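Ethanolamine kinase Pv091845 (Plasmodium vivax, PDB 2QG7) probably phosphorylates ethanolamine, the first step in making phosphatidylethanolamine from ethanolamine. Local coordinates at residues I148-L161 against S348-R360. Residues are numbered along the deposited sequence; the frame is centred on the assembly and turned at random.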
loop_
_atom_site.group_PDB
_atom_site.type_symbol
_atom_site.label_atom_id
_atom_site.label_comp_id
_atom_site.label_asym_id
_atom_site.label_seq_id
_atom_site.Cartn_x
_atom_site.Cartn_y
_atom_site.Cartn_z
ATOM N N ILE D 148 7.618 -2.553 22.956
ATOM C CA ILE D 148 6.548 -3.338 22.361
ATOM C C ILE D 148 6.350 -4.702 23.038
ATOM O O ILE D 148 5.244 -5.269 22.979
ATOM C CB ILE D 148 6.775 -3.514 20.852
ATOM C CG1 ILE D 148 8.189 -4.056 20.577
ATOM C CG2 ILE D 148 6.554 -2.173 20.144
ATOM C CD1 ILE D 148 8.238 -5.077 19.427
ATOM N N ILE D 149 7.419 -5.204 23.673
ATOM C CA ILE D 149 7.432 -6.524 24.343
ATOM C C ILE D 149 7.816 -6.437 25.832
ATOM O O ILE D 149 8.771 -5.758 26.206
ATOM C CB ILE D 149 8.329 -7.558 23.587
ATOM C CG1 ILE D 149 7.793 -7.787 22.153
ATOM C CG2 ILE D 149 8.457 -8.863 24.402
ATOM C CD1 ILE D 149 8.754 -8.442 21.170
ATOM N N ASN D 150 7.043 -7.108 26.674
ATOM C CA ASN D 150 7.358 -7.242 28.094
ATOM C C ASN D 150 7.946 -8.641 28.340
ATOM O O ASN D 150 7.212 -9.641 28.362
ATOM C CB ASN D 150 6.084 -7.027 28.915
ATOM C CG ASN D 150 6.358 -6.683 30.360
ATOM O OD1 ASN D 150 7.309 -7.214 30.974
ATOM N ND2 ASN D 150 5.486 -5.801 30.930
ATOM N N ARG D 151 9.269 -8.693 28.502
ATOM C CA ARG D 151 10.038 -9.947 28.539
ATOM C C ARG D 151 9.745 -10.798 29.761
ATOM O O ARG D 151 9.781 -12.026 29.682
ATOM C CB ARG D 151 11.543 -9.659 28.470
ATOM C CG ARG D 151 12.000 -8.937 27.193
ATOM C CD ARG D 151 11.959 -9.856 25.968
ATOM N NE ARG D 151 12.218 -9.137 24.715
ATOM C CZ ARG D 151 11.913 -9.600 23.499
ATOM N NH1 ARG D 151 12.190 -8.861 22.420
ATOM N NH2 ARG D 151 11.324 -10.799 23.353
ATOM N N GLU D 152 9.462 -10.130 30.880
ATOM C CA GLU D 152 9.144 -10.768 32.153
ATOM C C GLU D 152 7.760 -11.406 32.119
ATOM O O GLU D 152 7.533 -12.470 32.688
ATOM C CB GLU D 152 9.231 -9.755 33.301
ATOM C CG GLU D 152 10.590 -9.036 33.424
ATOM C CD GLU D 152 10.593 -7.635 32.762
ATOM O OE1 GLU D 152 9.586 -6.884 32.891
ATOM O OE2 GLU D 152 11.618 -7.267 32.124
ATOM N N ARG D 153 6.838 -10.743 31.431
ATOM C CA ARG D 153 5.513 -11.294 31.157
ATOM C C ARG D 153 5.569 -12.412 30.086
ATOM O O ARG D 153 4.859 -13.420 30.197
ATOM C CB ARG D 153 4.564 -10.152 30.780
ATOM C CG ARG D 153 3.093 -10.508 30.654
ATOM C CD ARG D 153 2.784 -10.924 29.223
ATOM N NE ARG D 153 2.768 -9.780 28.296
ATOM C CZ ARG D 153 3.157 -9.856 27.014
ATOM N NH1 ARG D 153 3.074 -8.762 26.254
ATOM N NH2 ARG D 153 3.645 -11.029 26.494
ATOM N N GLU D 154 6.423 -12.248 29.074
ATOM C CA GLU D 154 6.581 -13.268 28.046
ATOM C C GLU D 154 7.125 -14.581 28.614
ATOM O O GLU D 154 6.798 -15.666 28.128
ATOM C CB GLU D 154 7.480 -12.773 26.914
ATOM C CG GLU D 154 7.321 -13.608 25.661
ATOM C CD GLU D 154 8.517 -13.573 24.728
ATOM O OE1 GLU D 154 8.512 -14.395 23.767
ATOM O OE2 GLU D 154 9.453 -12.745 24.930
ATOM N N LYS D 155 7.952 -14.444 29.658
ATOM C CA LYS D 155 8.640 -15.542 30.328
ATOM C C LYS D 155 7.659 -16.412 31.122
ATOM O O LYS D 155 7.723 -17.654 31.072
ATOM C CB LYS D 155 9.740 -14.977 31.230
ATOM C CG LYS D 155 10.810 -15.989 31.624
ATOM C CD LYS D 155 11.985 -15.361 32.352
ATOM C CE LYS D 155 11.632 -15.126 33.817
ATOM N NZ LYS D 155 12.764 -14.544 34.624
ATOM N N LYS D 156 6.743 -15.752 31.822
ATOM C CA LYS D 156 5.691 -16.412 32.582
ATOM C C LYS D 156 4.705 -17.188 31.706
ATOM O O LYS D 156 4.393 -18.359 32.004
ATOM C CB LYS D 156 4.952 -15.388 33.425
ATOM C CG LYS D 156 5.802 -14.758 34.514
ATOM C CD LYS D 156 4.976 -13.827 35.428
ATOM C CE LYS D 156 5.862 -13.125 36.448
ATOM N NZ LYS D 156 6.371 -14.108 37.454
ATOM N N ILE D 157 4.221 -16.525 30.644
ATOM C CA ILE D 157 3.345 -17.115 29.635
ATOM C C ILE D 157 3.966 -18.357 28.998
ATOM O O ILE D 157 3.279 -19.365 28.787
ATOM C CB ILE D 157 2.977 -16.053 28.511
ATOM C CG1 ILE D 157 2.259 -14.839 29.098
ATOM C CG2 ILE D 157 2.154 -16.670 27.385
ATOM C CD1 ILE D 157 0.871 -15.118 29.589
ATOM N N SER D 158 5.258 -18.263 28.684
ATOM C CA SER D 158 6.045 -19.318 28.026
ATOM C C SER D 158 6.024 -20.655 28.736
ATOM O O SER D 158 5.908 -21.702 28.094
ATOM C CB SER D 158 7.504 -18.874 27.926
ATOM O OG SER D 158 7.627 -17.930 26.868
ATOM N N CYS D 159 6.137 -20.617 30.062
ATOM C CA CYS D 159 6.139 -21.858 30.835
ATOM C C CYS D 159 4.732 -22.426 30.988
ATOM O O CYS D 159 4.567 -23.641 30.871
ATOM C CB CYS D 159 6.855 -21.710 32.199
ATOM S SG CYS D 159 5.892 -20.789 33.461
ATOM N N ILE D 160 3.736 -21.556 31.224
ATOM C CA ILE D 160 2.330 -21.974 31.128
ATOM C C ILE D 160 2.045 -22.741 29.812
ATOM O O ILE D 160 1.475 -23.821 29.818
ATOM C CB ILE D 160 1.349 -20.767 31.291
ATOM C CG1 ILE D 160 1.529 -20.073 32.661
ATOM C CG2 ILE D 160 -0.094 -21.215 31.121
ATOM C CD1 ILE D 160 0.926 -18.626 32.755
ATOM N N LEU D 161 2.484 -22.187 28.685
ATOM C CA LEU D 161 2.220 -22.780 27.377
ATOM C C LEU D 161 2.924 -24.117 27.160
ATOM O O LEU D 161 2.384 -25.004 26.517
ATOM C CB LEU D 161 2.614 -21.792 26.268
ATOM C CG LEU D 161 1.969 -20.402 26.197
ATOM C CD1 LEU D 161 2.905 -19.430 25.504
ATOM C CD2 LEU D 161 0.615 -20.456 25.545
ATOM N N SER D 348 0.982 -26.534 14.841
ATOM C CA SER D 348 1.305 -25.881 16.100
ATOM C C SER D 348 1.688 -24.411 15.882
ATOM O O SER D 348 2.027 -24.013 14.783
ATOM C CB SER D 348 2.406 -26.634 16.834
ATOM O OG SER D 348 3.564 -26.700 16.047
ATOM N N PHE D 349 1.604 -23.615 16.943
ATOM C CA PHE D 349 1.928 -22.209 16.888
ATOM C C PHE D 349 3.298 -21.918 17.498
ATOM O O PHE D 349 3.741 -22.606 18.411
ATOM C CB PHE D 349 0.843 -21.370 17.596
ATOM C CG PHE D 349 -0.557 -21.660 17.114
ATOM C CD1 PHE D 349 -0.808 -21.976 15.783
ATOM C CD2 PHE D 349 -1.642 -21.603 17.992
ATOM C CE1 PHE D 349 -2.103 -22.260 15.357
ATOM C CE2 PHE D 349 -2.910 -21.856 17.538
ATOM C CZ PHE D 349 -3.131 -22.189 16.242
ATOM N N ILE D 350 3.938 -20.871 16.989
ATOM C CA ILE D 350 5.243 -20.369 17.470
ATOM C C ILE D 350 5.138 -18.874 17.707
ATOM O O ILE D 350 4.158 -18.236 17.340
ATOM C CB ILE D 350 6.458 -20.661 16.454
ATOM C CG1 ILE D 350 6.194 -20.076 15.048
ATOM C CG2 ILE D 350 6.822 -22.151 16.376
ATOM C CD1 ILE D 350 7.450 -19.783 14.252
ATOM N N ASP D 351 6.159 -18.324 18.329
ATOM C CA ASP D 351 6.305 -16.899 18.572
ATOM C C ASP D 351 5.197 -16.270 19.419
ATOM O O ASP D 351 4.305 -15.560 18.927
ATOM C CB ASP D 351 6.567 -16.159 17.258
ATOM C CG ASP D 351 7.503 -14.967 17.440
ATOM O OD1 ASP D 351 7.710 -14.482 18.611
ATOM O OD2 ASP D 351 8.017 -14.493 16.388
ATOM N N PHE D 352 5.287 -16.513 20.718
ATOM C CA PHE D 352 4.278 -16.074 21.686
ATOM C C PHE D 352 4.713 -14.812 22.407
ATOM O O PHE D 352 4.430 -14.651 23.599
ATOM C CB PHE D 352 4.053 -17.189 22.718
ATOM C CG PHE D 352 3.566 -18.480 22.112
ATOM C CD1 PHE D 352 4.470 -19.462 21.719
ATOM C CD2 PHE D 352 2.212 -18.700 21.926
ATOM C CE1 PHE D 352 4.012 -20.658 21.134
ATOM C CE2 PHE D 352 1.753 -19.864 21.358
ATOM C CZ PHE D 352 2.659 -20.846 20.953
ATOM N N GLU D 353 5.410 -13.929 21.685
ATOM C CA GLU D 353 5.880 -12.659 22.265
ATOM C C GLU D 353 4.771 -11.660 22.563
ATOM O O GLU D 353 4.968 -10.765 23.367
ATOM C CB GLU D 353 6.988 -12.005 21.432
ATOM C CG GLU D 353 6.673 -11.728 19.964
ATOM C CD GLU D 353 7.936 -11.247 19.169
ATOM O OE1 GLU D 353 7.810 -10.667 18.023
ATOM O OE2 GLU D 353 9.069 -11.465 19.703
ATOM N N TYR D 354 3.609 -11.821 21.918
ATOM C CA TYR D 354 2.476 -10.935 22.178
ATOM C C TYR D 354 1.408 -11.571 23.034
ATOM O O TYR D 354 0.458 -10.901 23.413
ATOM C CB TYR D 354 1.889 -10.372 20.885
ATOM C CG TYR D 354 2.902 -9.600 20.084
ATOM C CD1 TYR D 354 3.572 -10.197 19.018
ATOM C CD2 TYR D 354 3.217 -8.285 20.411
ATOM C CE1 TYR D 354 4.504 -9.501 18.294
ATOM C CE2 TYR D 354 4.154 -7.586 19.697
ATOM C CZ TYR D 354 4.787 -8.195 18.643
ATOM O OH TYR D 354 5.731 -7.492 17.934
ATOM N N SER D 355 1.588 -12.851 23.352
ATOM C CA SER D 355 0.614 -13.639 24.116
ATOM C C SER D 355 0.301 -13.094 25.481
ATOM O O SER D 355 1.192 -12.840 26.302
ATOM C CB SER D 355 1.058 -15.082 24.222
ATOM O OG SER D 355 1.092 -15.636 22.926
ATOM N N CYS D 356 -0.989 -12.894 25.702
ATOM C CA CYS D 356 -1.492 -12.415 26.977
ATOM C C CYS D 356 -2.986 -12.605 26.985
ATOM O O CYS D 356 -3.569 -13.062 25.987
ATOM C CB CYS D 356 -1.124 -10.950 27.218
ATOM S SG CYS D 356 -1.610 -9.848 25.873
ATOM N N PRO D 357 -3.607 -12.370 28.143
ATOM C CA PRO D 357 -5.061 -12.532 28.257
ATOM C C PRO D 357 -5.856 -11.446 27.534
ATOM O O PRO D 357 -5.762 -10.297 27.867
ATOM C CB PRO D 357 -5.288 -12.506 29.770
ATOM C CG PRO D 357 -3.888 -12.700 30.394
ATOM C CD PRO D 357 -2.971 -12.076 29.445
ATOM N N MET D 358 -6.626 -11.827 26.531
ATOM C CA MET D 358 -7.464 -10.881 25.808
ATOM C C MET D 358 -8.766 -11.582 25.500
ATOM O O MET D 358 -8.860 -12.786 25.689
ATOM C CB MET D 358 -6.793 -10.502 24.475
ATOM C CG MET D 358 -5.574 -9.634 24.590
ATOM S SD MET D 358 -4.953 -9.006 23.008
ATOM C CE MET D 358 -3.534 -8.085 23.609
ATOM N N GLU D 359 -9.734 -10.834 24.974
ATOM C CA GLU D 359 -10.947 -11.359 24.389
ATOM C C GLU D 359 -10.621 -12.380 23.317
ATOM O O GLU D 359 -9.784 -12.139 22.460
ATOM C CB GLU D 359 -11.753 -10.221 23.771
ATOM C CG GLU D 359 -12.383 -9.239 24.776
ATOM C CD GLU D 359 -11.485 -8.090 25.190
ATOM O OE1 GLU D 359 -10.229 -8.175 25.008
ATOM O OE2 GLU D 359 -12.023 -7.065 25.704
ATOM N N ARG D 360 -11.308 -13.516 23.357
ATOM C CA ARG D 360 -11.104 -14.594 22.415
ATOM C C ARG D 360 -11.458 -14.177 21.023
ATOM O O ARG D 360 -10.959 -14.766 20.044
ATOM C CB ARG D 360 -11.881 -15.868 22.820
ATOM C CG ARG D 360 -13.399 -15.710 22.965
ATOM C CD ARG D 360 -14.147 -17.012 22.740
ATOM N NE ARG D 360 -15.612 -16.836 22.699
ATOM C CZ ARG D 360 -16.531 -17.816 22.616
ATOM N NH1 ARG D 360 -16.165 -19.101 22.577
ATOM N NH2 ARG D 360 -17.841 -17.514 22.578
HETATM O O HOH W 1 5.144 -16.451 25.780
#
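Arg-153 reaches from the first turn of helix 151-163 to the turn at Glu-353 and Tyr-354, its chain bent at chi2 and chi3, which turns the guanidinium toward the carbonyls of Glu-353 and Ser-355. There NH2 gives a weak but nearly straight hydrogen bond to Glu-353 O (3.4 Å, 167°), which lies at the edge of the guanidinium, while CB of Cys-356 and Asn-150 O lie loosely over opposite faces, near the rim. Gln-226 takes the NE hydrogen, so the group is held from two directions.

Glu-154 and Glu-353 run side by side, pointing the same way. Glu-154 OE1 packs on Glu-353 CA at 3.5 Å, and the two carboxylates are turned 69° apart. Arg-151 and Arg-178, each salt-bridged to Glu-154, probably offset the gathering of negative charge. With chi1 at 56°, CG of Glu-353 lies between its backbone N and carbonyl carbon, and from there the extended chain carries the carboxylate to CD1 of Ile-149, 3.4 Å from OE2.

Beside this pair a water donates to both Glu-154 O and Phe-352 O, bridging helix and turn. One turn on, Ile-157 lays CG2 against CB of Ser-355 (3.7 Å), and Leu-161 places CD1 over the face of the Phe-352 ring, 4.0 Å from its centroid, a CH-pi contact.

In this protein-kinase-like fold, the helix occupies the place of the kinase alphaC helix and packs on the connection between strands 347-349 and 356-359, which probably corresponds to the DFG region. Helix 216-226 flanks Arg-153 and Ile-157, helix 196-210 meets Leu-161, and strand 290-293, paired with 356-359, supplies Leu-292 against Ile-157.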